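Long-range contacts in 6-aminohexanoate-dimer hydrolase (PDB 4GB7), which probably hydrolyses the amide bond of 6-aminohexanoate dimers, as a putative serine hydrolase of the beta-lactamase clan: residues His59-Thr64 with Ala287-Thr291; His136-Leu141 with His391-Asn395; Asn85-Phe89 with Thr99-Glu103. All blocks are in the same frame, centred on the assembly; numbering follows the deposited sequence.

Interaction 1: residues His59-Thr64 with Ala287-Thr291; sequences HMKEFT and AYYVT
The phenol ring of Tyr288 is the flat group of this contact, with the side chain of Lys61 over one face and CB of Met60 at its edge, near the ring plane. Tyr288 belongs to strand 287-290, an inner strand of a four-stranded antiparallel sheet in a beta-lactamase-type fold, and its ring reaches the loop that leads from helix 52-56 into strand 66-69, the neighbouring strand of that sheet. Over the face, Lys61 CB lies 3.9 Å from the centroid of the Tyr288 ring and 29° off the ring normal, which meets the geometry of a CH-pi contact. With CG of Lys61 placed between its backbone N and carbonyl carbon (chi1 60°), the extended chain runs across the hydroxyl end of the ring, and CD comes within 3.7 Å of Tyr288 CE2. The Lys61 ammonium makes a weak, long ion pair with Glu134.

One hydrogen bond joins the segments: Lys61 N donates to Tyr288 OH over 2.8 Å, noticeably bent at 141°. Lys61 therefore grips the tyrosine twice, by its amide at the hydroxyl and by its methylenes on the ring. At the edge, Met60 CB stands 3.6 Å from Tyr288 OH.

Further along the strand Val290 takes over. Met60, a selenomethionine, is modelled in two conformers; in the one described, its side chain bends at chi2 and chi3, with CE 3.8 Å from Val290 CG2. Thr64 OG1 packs 3.5 Å from Val290 CG2, the two side chains crossing at about a right angle. Asn304 of strand 303-305 also touches Met60, Tyr288 and Val290. Within the loop, Thr64 OG1 donates over 2.8 Å to Met60 O from above the carbonyl plane, while Phe63 N reaches that oxygen from the opposite face.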
ATOM      1  N   HIS A  59      12.821  -4.797   9.176  1.00 17.04           N
ATOM      2  CA  HIS A  59      13.489  -6.118   9.120  1.00 18.97           C
ATOM      3  C   HIS A  59      12.510  -7.248   8.975  1.00 21.22           C
ATOM      4  O   HIS A  59      12.706  -8.321   9.578  1.00 21.21           O
ATOM      5  CB  HIS A  59      14.268  -6.369  10.407  1.00 19.98           C
ATOM      6  CG  HIS A  59      15.370  -5.347  10.689  1.00 19.28           C
ATOM      7  ND1 HIS A  59      15.141  -4.187  11.321  1.00 20.61           N
ATOM      8  CD2 HIS A  59      16.731  -5.386  10.432  1.00 18.97           C
ATOM      9  CE1 HIS A  59      16.320  -3.509  11.466  1.00 18.57           C
ATOM     10  NE2 HIS A  59      17.283  -4.240  10.924  1.00 21.65           N
HETATM   11  N   MSE A  60      11.467  -7.068   8.182  1.00 20.31           N
HETATM   12  CA  MSE A  60      10.372  -8.048   8.191  0.70 21.26           C
HETATM   13  C   MSE A  60      10.851  -9.441   7.772  1.00 20.79           C
HETATM   14  O   MSE A  60      10.434 -10.481   8.352  1.00 21.08           O
HETATM   15  CB  MSE A  60       9.179  -7.572   7.338  0.70 18.16           C
HETATM   16  CG  MSE A  60       8.268  -6.519   7.984  0.70 22.82           C
HETATM   17 SE   MSE A  60       7.323  -7.104   9.574  0.49 20.89          SE
HETATM   18  CE  MSE A  60       5.966  -8.221   8.782  0.70 25.83           C
ATOM     19  N   LYS A  61      11.768  -9.490   6.817  1.00 20.34           N
ATOM     20  CA  LYS A  61      12.251 -10.787   6.356  1.00 21.57           C
ATOM     21  C   LYS A  61      13.038 -11.560   7.436  1.00 19.97           C
ATOM     22  O   LYS A  61      13.290 -12.737   7.269  1.00 25.96           O
ATOM     23  CB  LYS A  61      13.098 -10.646   5.108  1.00 24.09           C
ATOM     24  CG  LYS A  61      14.341  -9.782   5.255  1.00 23.52           C
ATOM     25  CD  LYS A  61      15.189  -9.852   4.005  1.00 27.08           C
ATOM     26  CE  LYS A  61      16.200  -8.731   3.984  1.00 29.34           C
ATOM     27  NZ  LYS A  61      16.898  -8.668   2.669  1.00 37.36           N
ATOM     28  N   GLU A  62      13.477 -10.903   8.508  1.00 19.90           N
ATOM     29  CA  GLU A  62      14.114 -11.632   9.633  1.00 21.52           C
ATOM     30  C   GLU A  62      13.131 -12.208  10.650  1.00 23.38           C
ATOM     31  O   GLU A  62      13.536 -12.921  11.557  1.00 31.47           O
ATOM     32  CB  GLU A  62      15.110 -10.722  10.363  1.00 22.84           C
ATOM     33  CG  GLU A  62      16.196 -10.166   9.476  1.00 25.11           C
ATOM     34  CD  GLU A  62      17.283  -9.485  10.272  1.00 23.11           C
ATOM     35  OE1 GLU A  62      17.597  -9.944  11.414  1.00 32.41           O
ATOM     36  OE2 GLU A  62      17.770  -8.444   9.771  1.00 28.94           O
ATOM     37  N   PHE A  63      11.843 -11.965  10.437  1.00 25.21           N
ATOM     38  CA  PHE A  63      10.783 -12.217  11.394  1.00 30.50           C
ATOM     39  C   PHE A  63       9.721 -13.163  10.815  1.00 24.47           C
ATOM     40  O   PHE A  63       8.993 -13.801  11.553  1.00 25.08           O
ATOM     41  CB  PHE A  63      10.187 -10.806  11.747  1.00 35.90           C
ATOM     42  CG  PHE A  63       9.061 -10.830  12.708  1.00 33.47           C
ATOM     43  CD1 PHE A  63       9.273 -11.159  14.022  1.00 42.08           C
ATOM     44  CD2 PHE A  63       7.781 -10.494  12.304  1.00 39.38           C
ATOM     45  CE1 PHE A  63       8.231 -11.172  14.932  1.00 40.38           C
ATOM     46  CE2 PHE A  63       6.730 -10.513  13.197  1.00 37.36           C
ATOM     47  CZ  PHE A  63       6.961 -10.853  14.518  1.00 39.57           C
ATOM     48  N   THR A  64       9.680 -13.288   9.496  1.00 21.78           N
ATOM     49  CA  THR A  64       8.564 -13.912   8.796  1.00 20.13           C
ATOM     50  C   THR A  64       9.066 -14.710   7.591  1.00 18.95           C
ATOM     51  O   THR A  64      10.197 -14.559   7.137  1.00 24.03           O
ATOM     52  CB  THR A  64       7.609 -12.831   8.189  1.00 29.86           C
ATOM     53  OG1 THR A  64       8.348 -12.055   7.233  1.00 39.54           O
ATOM     54  CG2 THR A  64       7.053 -11.921   9.205  1.00 29.99           C
ATOM     55  N   ALA A 287      12.317  -6.477  -3.942  1.00 18.99           N
ATOM     56  CA  ALA A 287      11.304  -6.331  -2.923  1.00 16.34           C
ATOM     57  C   ALA A 287      10.989  -7.752  -2.417  1.00 15.17           C
ATOM     58  O   ALA A 287      11.633  -8.740  -2.830  1.00 17.93           O
ATOM     59  CB  ALA A 287      10.066  -5.596  -3.443  1.00 18.70           C
ATOM     60  N   TYR A 288      10.082  -7.851  -1.482  1.00 16.41           N
ATOM     61  CA  TYR A 288       9.590  -9.150  -1.033  1.00 17.29           C
ATOM     62  C   TYR A 288       8.221  -9.025  -0.396  1.00 18.48           C
ATOM     63  O   TYR A 288       7.863  -7.947   0.139  1.00 17.76           O
ATOM     64  CB  TYR A 288      10.570  -9.831  -0.086  1.00 17.85           C
ATOM     65  CG  TYR A 288      10.862  -9.139   1.224  1.00 15.32           C
ATOM     66  CD1 TYR A 288       9.977  -9.226   2.337  1.00 15.05           C
ATOM     67  CD2 TYR A 288      12.060  -8.453   1.386  1.00 17.18           C
ATOM     68  CE1 TYR A 288      10.322  -8.601   3.554  1.00 16.47           C
ATOM     69  CE2 TYR A 288      12.390  -7.859   2.584  1.00 18.79           C
ATOM     70  CZ  TYR A 288      11.515  -7.959   3.671  1.00 16.15           C
ATOM     71  OH  TYR A 288      11.815  -7.398   4.902  1.00 17.92           O
ATOM     72  N   TYR A 289       7.443 -10.106  -0.492  1.00 18.82           N
ATOM     73  CA  TYR A 289       6.183 -10.221   0.207  1.00 16.39           C
ATOM     74  C   TYR A 289       6.288 -11.138   1.412  1.00 16.47           C
ATOM     75  O   TYR A 289       6.797 -12.259   1.300  1.00 18.03           O
ATOM     76  CB  TYR A 289       5.107 -10.881  -0.659  1.00 18.37           C
ATOM     77  CG  TYR A 289       4.361  -9.982  -1.603  1.00 15.12           C
ATOM     78  CD1 TYR A 289       3.270  -9.207  -1.165  1.00 16.74           C
ATOM     79  CD2 TYR A 289       4.722  -9.914  -2.951  1.00 16.20           C
ATOM     80  CE1 TYR A 289       2.576  -8.387  -2.043  1.00 17.76           C
ATOM     81  CE2 TYR A 289       4.013  -9.108  -3.822  1.00 17.30           C
ATOM     82  CZ  TYR A 289       2.941  -8.371  -3.392  1.00 19.42           C
ATOM     83  OH  TYR A 289       2.304  -7.576  -4.340  1.00 18.41           O
ATOM     84  N   VAL A 290       5.771 -10.667   2.545  1.00 17.28           N
ATOM     85  CA  VAL A 290       5.474 -11.555   3.656  1.00 17.42           C
ATOM     86  C   VAL A 290       4.395 -12.527   3.191  1.00 16.88           C
ATOM     87  O   VAL A 290       3.451 -12.146   2.491  1.00 19.53           O
ATOM     88  CB  VAL A 290       5.049 -10.767   4.889  1.00 18.06           C
ATOM     89  CG1 VAL A 290       4.444 -11.667   5.953  1.00 21.39           C
ATOM     90  CG2 VAL A 290       6.260  -9.942   5.385  1.00 16.75           C
ATOM     91  N   THR A 291       4.522 -13.773   3.638  1.00 19.16           N
ATOM     92  CA  THR A 291       3.548 -14.811   3.258  1.00 18.49           C
ATOM     93  C   THR A 291       2.937 -15.521   4.473  1.00 19.14           C
ATOM     94  O   THR A 291       3.458 -15.450   5.566  1.00 20.80           O
ATOM     95  CB  THR A 291       4.182 -15.887   2.339  1.00 18.90           C
ATOM     96  OG1 THR A 291       5.028 -16.765   3.118  1.00 21.91           O
ATOM     97  CG2 THR A 291       4.983 -15.248   1.177  1.00 20.81           C
TER

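Interaction 2: residues His136-Leu141 with His391-Asn395; sequences HGMASL and HFSSN
His136 meets Phe392 first, laying its imidazole over the phenylalanine CB: this carbon is 3.7 Å from the centroid of the His136 ring and only 4° off the normal, a CH-pi contact over the ring centre. The two rings are slid apart, their planes near parallel, with little overlap. CG of His136 lies anti to the backbone N (chi1 -165°), setting the ring against strand 387-393, where CE1 makes a close contact with Ser393 O at 3.0 Å in the ring plane.

Two hydrogen bonds fix the rotation of the imidazole. ND1 of His136 donates to Gly137 O over 2.6 Å, nearly straight at 170° and directed at a lone pair in the carbonyl plane, and NE2 is bonded to Asp111. Next, Met138, a selenomethionine, makes an oblique Met-aromatic contact, with SE 3.7 Å from Phe392 CZ. Ser140 stays away from Phe392; its hydroxyl is bonded to Lys143, Tyr249 and a nitrate ion, consistent with the SxxK site of serine beta-lactamase relatives. Leu141 completes the walk, its CD2 reaching the edge of the Phe392 ring at CE1, 4.3 Å away.

Phe392 thus packs between its own strand and the segment that leads to Ser140, with Met310 of helix 307-318 touching both Phe392 and Met138, Ala305 of strand 303-305 bonded to the His136 backbone, and Gln377 of strand 377-382 touching His136, Leu141 and Phe392.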
ATOM      1  N   HIS A 136      11.416  -1.879   3.430  1.00 16.56           N
ATOM      2  CA  HIS A 136      10.610  -1.452   4.573  1.00 15.82           C
ATOM      3  C   HIS A 136       9.232  -2.005   4.449  1.00 15.18           C
ATOM      4  O   HIS A 136       8.730  -2.178   3.342  1.00 16.73           O
ATOM      5  CB  HIS A 136      10.508   0.075   4.485  1.00 15.72           C
ATOM      6  CG  HIS A 136      10.031   0.741   5.757  1.00 13.99           C
ATOM      7  ND1 HIS A 136       8.747   0.735   6.156  1.00 15.25           N
ATOM      8  CD2 HIS A 136      10.749   1.463   6.713  1.00 14.71           C
ATOM      9  CE1 HIS A 136       8.644   1.433   7.316  1.00 14.65           C
ATOM     10  NE2 HIS A 136       9.877   1.855   7.671  1.00 15.53           N
ATOM     11  N   GLY A 137       8.580  -2.296   5.566  1.00 17.47           N
ATOM     12  CA  GLY A 137       7.142  -2.618   5.539  1.00 16.47           C
ATOM     13  C   GLY A 137       6.326  -1.471   4.974  1.00 14.96           C
ATOM     14  O   GLY A 137       6.651  -0.335   5.143  1.00 16.90           O
HETATM   15  N   MSE A 138       5.289  -1.785   4.221  1.00 17.14           N
HETATM   16  CA  MSE A 138       4.460  -0.748   3.620  1.00 17.40           C
HETATM   17  C   MSE A 138       2.946  -0.925   3.865  1.00 19.41           C
HETATM   18  O   MSE A 138       2.154  -0.152   3.340  1.00 17.41           O
HETATM   19  CB  MSE A 138       4.720  -0.715   2.105  1.00 17.20           C
HETATM   20  CG  MSE A 138       6.146  -0.524   1.751  1.00 20.93           C
HETATM   21 SE   MSE A 138       6.423  -0.085  -0.096  0.70 21.34          SE
HETATM   22  CE  MSE A 138       5.534  -1.470  -0.990  1.00 21.55           C
ATOM     23  N   ALA A 139       2.563  -1.926   4.653  1.00 18.20           N
ATOM     24  CA  ALA A 139       1.178  -2.152   5.008  1.00 19.52           C
ATOM     25  C   ALA A 139       0.348  -2.126   3.719  1.00 18.32           C
ATOM     26  O   ALA A 139       0.716  -2.793   2.775  1.00 19.31           O
ATOM     27  CB  ALA A 139       0.696  -1.142   6.049  1.00 19.76           C
ATOM     28  N   SER A 140      -0.707  -1.331   3.634  1.00 17.69           N
ATOM     29  CA  SER A 140      -1.654  -1.407   2.505  1.00 17.83           C
ATOM     30  C   SER A 140      -1.158  -0.756   1.201  1.00 16.43           C
ATOM     31  O   SER A 140      -1.850  -0.810   0.207  1.00 16.66           O
ATOM     32  CB  SER A 140      -3.017  -0.778   2.893  1.00 18.22           C
ATOM     33  OG  SER A 140      -3.735  -1.574   3.816  1.00 20.54           O
ATOM     34  N   LEU A 141       0.049  -0.186   1.170  1.00 16.05           N
ATOM     35  CA  LEU A 141       0.619   0.270  -0.099  1.00 16.08           C
ATOM     36  C   LEU A 141       0.681  -0.873  -1.111  1.00 15.59           C
ATOM     37  O   LEU A 141       0.622  -0.620  -2.268  1.00 18.22           O
ATOM     38  CB  LEU A 141       1.987   0.887   0.044  1.00 18.37           C
ATOM     39  CG  LEU A 141       2.037   2.359   0.410  1.00 23.86           C
ATOM     40  CD1 LEU A 141       0.965   2.897   1.307  1.00 17.31           C
ATOM     41  CD2 LEU A 141       3.436   2.788   0.817  1.00 17.25           C
ATOM     42  N   HIS A 391       6.543   7.960   1.608  1.00 15.61           N
ATOM     43  CA  HIS A 391       6.671   8.240   3.043  1.00 14.70           C
ATOM     44  C   HIS A 391       6.544   6.935   3.759  1.00 15.57           C
ATOM     45  O   HIS A 391       5.461   6.288   3.664  1.00 15.49           O
ATOM     46  CB  HIS A 391       5.562   9.232   3.453  1.00 16.04           C
ATOM     47  CG  HIS A 391       5.806   9.948   4.747  1.00 16.01           C
ATOM     48  ND1 HIS A 391       5.278  11.153   4.983  1.00 14.49           N
ATOM     49  CD2 HIS A 391       6.482   9.586   5.865  1.00 16.03           C
ATOM     50  CE1 HIS A 391       5.667  11.584   6.203  1.00 15.85           C
ATOM     51  NE2 HIS A 391       6.402  10.619   6.753  1.00 16.44           N
ATOM     52  N   PHE A 392       7.621   6.496   4.419  1.00 15.10           N
ATOM     53  CA  PHE A 392       7.636   5.277   5.200  1.00 13.60           C
ATOM     54  C   PHE A 392       7.854   5.617   6.638  1.00 15.98           C
ATOM     55  O   PHE A 392       8.694   6.490   6.925  1.00 16.79           O
ATOM     56  CB  PHE A 392       8.781   4.319   4.836  1.00 15.92           C
ATOM     57  CG  PHE A 392       8.748   3.728   3.480  1.00 15.43           C
ATOM     58  CD1 PHE A 392       7.593   3.690   2.698  1.00 16.21           C
ATOM     59  CD2 PHE A 392       9.914   3.074   3.031  1.00 17.22           C
ATOM     60  CE1 PHE A 392       7.654   3.084   1.435  1.00 15.57           C
ATOM     61  CE2 PHE A 392       9.953   2.462   1.792  1.00 18.42           C
ATOM     62  CZ  PHE A 392       8.810   2.452   1.010  1.00 17.29           C
ATOM     63  N   SER A 393       7.150   4.909   7.527  1.00 15.20           N
ATOM     64  CA  SER A 393       7.231   5.198   8.953  1.00 15.82           C
ATOM     65  C   SER A 393       7.111   3.909   9.734  1.00 15.35           C
ATOM     66  O   SER A 393       6.750   2.847   9.217  1.00 16.94           O
ATOM     67  CB  SER A 393       6.168   6.221   9.415  1.00 13.40           C
ATOM     68  OG  SER A 393       6.100   7.368   8.590  1.00 16.04           O
ATOM     69  N   SER A 394       7.399   4.019  11.016  1.00 15.19           N
ATOM     70  CA  SER A 394       7.086   2.952  11.944  1.00 16.55           C
ATOM     71  C   SER A 394       6.482   3.543  13.219  1.00 18.57           C
ATOM     72  O   SER A 394       7.054   3.441  14.330  1.00 19.59           O
ATOM     73  CB  SER A 394       8.327   2.101  12.152  1.00 17.80           C
ATOM     74  OG  SER A 394       9.471   2.874  12.429  1.00 17.08           O
ATOM     75  N   ASN A 395       5.307   4.151  13.020  1.00 16.81           N
ATOM     76  CA  ASN A 395       4.595   4.912  14.043  1.00 17.61           C
ATOM     77  C   ASN A 395       3.441   4.088  14.541  1.00 18.01           C
ATOM     78  O   ASN A 395       2.388   4.044  13.892  1.00 18.42           O
ATOM     79  CB  ASN A 395       4.159   6.241  13.443  1.00 17.71           C
ATOM     80  CG  ASN A 395       3.715   7.258  14.450  1.00 19.31           C
ATOM     81  OD1 ASN A 395       4.053   7.191  15.624  1.00 20.98           O
ATOM     82  ND2 ASN A 395       3.004   8.295  13.948  1.00 18.25           N
TER

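Interaction 3: residues Asn85-Phe89 with Thr99-Glu103; sequences NLDDF and TPLKE
Asp87 and Phe89 present their carbonyl oxygens to the first amides of helix 101-107, and these two backbone hydrogen bonds are the direct polar links between the segments. Lys102 N donates to Asp87 O over 3.1 Å, almost straight at 176°. Leu101 N donates to Phe89 O over 2.8 Å, a bond bent at 132°. Pro100 CA also makes a CA-H...O contact with Phe89 O.

Two waters extend this polar network. One donates to Asp87 O and accepts from Glu103 N, so Asp87 O receives a second donor. The other bridges the side chains, 2.7 Å from both Asp87 OD2 and Lys102 NZ. The carboxylate and ammonium are themselves beyond salt-bridge distance, with OD2 of Asp87 4.5 Å from NZ of Lys102. The Lys102 chain, extended beyond CG, runs side by side with Asp87, its CD 3.5 Å from Asp87 OD1. That oxygen has Arg125 and Tyr123 of strand 120-126 as partners, which would help to hold the carboxylate in place.

Among the apolar contacts, Leu101 turns inward with CG anti to its backbone N (chi1 174°), setting CD2 3.8 Å from Leu86 CB. Phe89 CB meets Leu101 CB, while the Phe89 ring leads away to an edge-to-face contact with His416 of helix 402-417.

A type I beta turn, Leu86 to Phe89, closed by Phe89 N to Leu86 O, leads into the hairpin 90-92/97-100, and the helix starts where the hairpin ends, with Pro100 at the N-cap position, so the turn's carbonyls meet the first helical amides.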
ATOM      1  N   ASN A  85      17.495  21.192  -0.214  1.00 20.03           N
ATOM      2  CA  ASN A  85      17.437  20.786   1.164  1.00 21.97           C
ATOM      3  C   ASN A  85      16.171  21.360   1.795  1.00 22.47           C
ATOM      4  O   ASN A  85      16.085  22.578   2.052  1.00 22.06           O
ATOM      5  CB  ASN A  85      18.650  21.271   1.965  1.00 21.45           C
ATOM      6  CG  ASN A  85      18.698  20.653   3.334  1.00 22.01           C
ATOM      7  OD1 ASN A  85      17.690  20.153   3.798  1.00 22.61           O
ATOM      8  ND2 ASN A  85      19.868  20.659   3.981  1.00 22.95           N
ATOM      9  N   LEU A  86      15.207  20.473   2.054  1.00 18.89           N
ATOM     10  CA  LEU A  86      13.924  20.848   2.670  1.00 16.72           C
ATOM     11  C   LEU A  86      13.910  20.681   4.189  1.00 18.13           C
ATOM     12  O   LEU A  86      12.845  20.717   4.784  1.00 17.69           O
ATOM     13  CB  LEU A  86      12.787  20.028   2.070  1.00 17.53           C
ATOM     14  CG  LEU A  86      12.657  20.235   0.548  1.00 17.70           C
ATOM     15  CD1 LEU A  86      11.548  19.340   0.012  1.00 18.83           C
ATOM     16  CD2 LEU A  86      12.384  21.680   0.090  1.00 21.32           C
ATOM     17  N   ASP A  87      15.065  20.503   4.826  1.00 17.09           N
ATOM     18  CA  ASP A  87      15.049  20.172   6.236  1.00 18.46           C
ATOM     19  C   ASP A  87      14.285  21.239   7.045  1.00 18.10           C
ATOM     20  O   ASP A  87      13.609  20.901   8.022  1.00 17.33           O
ATOM     21  CB  ASP A  87      16.449  20.120   6.820  1.00 20.43           C
ATOM     22  CG  ASP A  87      17.222  18.897   6.433  1.00 18.82           C
ATOM     23  OD1 ASP A  87      16.617  17.917   5.949  1.00 18.42           O
ATOM     24  OD2 ASP A  87      18.478  18.953   6.605  1.00 21.79           O
ATOM     25  N   ASP A  88      14.430  22.499   6.661  1.00 17.74           N
ATOM     26  CA  ASP A  88      13.867  23.612   7.456  1.00 18.96           C
ATOM     27  C   ASP A  88      12.648  24.199   6.775  1.00 18.16           C
ATOM     28  O   ASP A  88      12.178  25.264   7.150  1.00 20.34           O
ATOM     29  CB  ASP A  88      14.934  24.691   7.717  1.00 18.91           C
ATOM     30  CG  ASP A  88      16.078  24.193   8.590  1.00 23.76           C
ATOM     31  OD1 ASP A  88      15.790  23.632   9.654  1.00 29.64           O
ATOM     32  OD2 ASP A  88      17.275  24.364   8.210  1.00 28.68           O
ATOM     33  N   PHE A  89      12.085  23.445   5.813  1.00 17.38           N
ATOM     34  CA  PHE A  89      10.825  23.813   5.239  1.00 19.67           C
ATOM     35  C   PHE A  89       9.751  23.914   6.347  1.00 18.26           C
ATOM     36  O   PHE A  89       9.612  23.006   7.205  1.00 18.46           O
ATOM     37  CB  PHE A  89      10.407  22.830   4.175  1.00 18.12           C
ATOM     38  CG  PHE A  89       9.133  23.216   3.477  1.00 18.59           C
ATOM     39  CD1 PHE A  89       9.153  24.181   2.492  1.00 22.79           C
ATOM     40  CD2 PHE A  89       7.909  22.666   3.844  1.00 21.61           C
ATOM     41  CE1 PHE A  89       8.006  24.519   1.815  1.00 28.99           C
ATOM     42  CE2 PHE A  89       6.758  23.030   3.184  1.00 20.75           C
ATOM     43  CZ  PHE A  89       6.815  23.965   2.181  1.00 21.49           C
ATOM     44  N   THR A  99       6.281  24.289  11.884  1.00 23.58           N
ATOM     45  CA  THR A  99       7.333  23.506  12.483  1.00 23.14           C
ATOM     46  C   THR A  99       8.221  22.956  11.361  1.00 18.54           C
ATOM     47  O   THR A  99       7.722  22.656  10.265  1.00 18.40           O
ATOM     48  CB  THR A  99       6.727  22.419  13.401  1.00 26.14           C
ATOM     49  OG1 THR A  99       7.743  21.938  14.271  1.00 38.92           O
ATOM     50  CG2 THR A  99       6.130  21.292  12.598  1.00 25.80           C
ATOM     51  N   PRO A 100       9.547  22.855  11.587  1.00 17.65           N
ATOM     52  CA  PRO A 100      10.412  22.470  10.463  1.00 16.17           C
ATOM     53  C   PRO A 100      10.202  21.006  10.032  1.00 15.33           C
ATOM     54  O   PRO A 100       9.994  20.097  10.864  1.00 16.98           O
ATOM     55  CB  PRO A 100      11.835  22.717  10.962  1.00 18.93           C
ATOM     56  CG  PRO A 100      11.718  23.227  12.308  1.00 24.63           C
ATOM     57  CD  PRO A 100      10.298  23.274  12.765  1.00 21.93           C
ATOM     58  N   LEU A 101      10.285  20.766   8.737  1.00 18.06           N
ATOM     59  CA  LEU A 101       9.935  19.470   8.165  1.00 17.94           C
ATOM     60  C   LEU A 101      10.730  18.258   8.701  1.00 17.52           C
ATOM     61  O   LEU A 101      10.134  17.268   9.125  1.00 17.93           O
ATOM     62  CB  LEU A 101      10.110  19.535   6.646  1.00 17.73           C
ATOM     63  CG  LEU A 101       9.928  18.242   5.870  1.00 18.61           C
ATOM     64  CD1 LEU A 101       8.478  17.780   6.037  1.00 20.96           C
ATOM     65  CD2 LEU A 101      10.301  18.441   4.413  1.00 25.62           C
ATOM     66  N   LYS A 102      12.065  18.325   8.712  1.00 17.15           N
ATOM     67  CA  LYS A 102      12.839  17.143   9.113  1.00 15.65           C
ATOM     68  C   LYS A 102      12.523  16.742  10.562  1.00 17.07           C
ATOM     69  O   LYS A 102      12.346  15.575  10.868  1.00 15.75           O
ATOM     70  CB  LYS A 102      14.355  17.340   8.880  1.00 16.55           C
ATOM     71  CG  LYS A 102      15.234  16.098   9.128  1.00 16.53           C
ATOM     72  CD  LYS A 102      16.724  16.473   9.181  1.00 19.03           C
ATOM     73  CE  LYS A 102      17.674  15.318   9.519  1.00 21.70           C
ATOM     74  NZ  LYS A 102      19.062  15.830   9.784  1.00 23.06           N
ATOM     75  N   GLU A 103      12.482  17.716  11.478  1.00 17.07           N
ATOM     76  CA  GLU A 103      12.143  17.401  12.842  1.00 18.42           C
ATOM     77  C   GLU A 103      10.744  16.866  13.020  1.00 16.17           C
ATOM     78  O   GLU A 103      10.536  15.963  13.842  1.00 19.18           O
ATOM     79  CB  GLU A 103      12.304  18.651  13.691  1.00 21.03           C
ATOM     80  CG  GLU A 103      13.753  18.922  14.054  1.00 20.70           C
ATOM     81  CD  GLU A 103      14.247  17.959  15.117  1.00 21.92           C
ATOM     82  OE1 GLU A 103      13.932  18.228  16.316  1.00 26.11           O
ATOM     83  OE2 GLU A 103      14.899  16.927  14.790  1.00 21.86           O
TER
HETATM   84  O   HOH W   1      14.085  20.214  10.820  1.00 21.96           O
HETATM   85  O   HOH W   2      19.912  16.723   7.331  1.00 22.49           O

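In the fold
From the N terminus, the chain first passes through 59-64, which opens the long loop that interaction 1 closes at strand 287-290. Interaction 3 is nested inside it: 85-89 returns to 99-103 after a short hairpin, well before 136-141 begins interaction 2. That contact closes only at 391-395, beyond 287-291, so interactions 1 and 2 cross, whereas 3 and 2 follow in series. Interactions 1 and 2, with centres about 13 Å apart, both reach the four-stranded sheet; interaction 2 links it to the five-stranded sheet. Interaction 3, about 32 Å between centres from interaction 1, joins the turn before the hairpin to the start of helix 101-107 at the periphery.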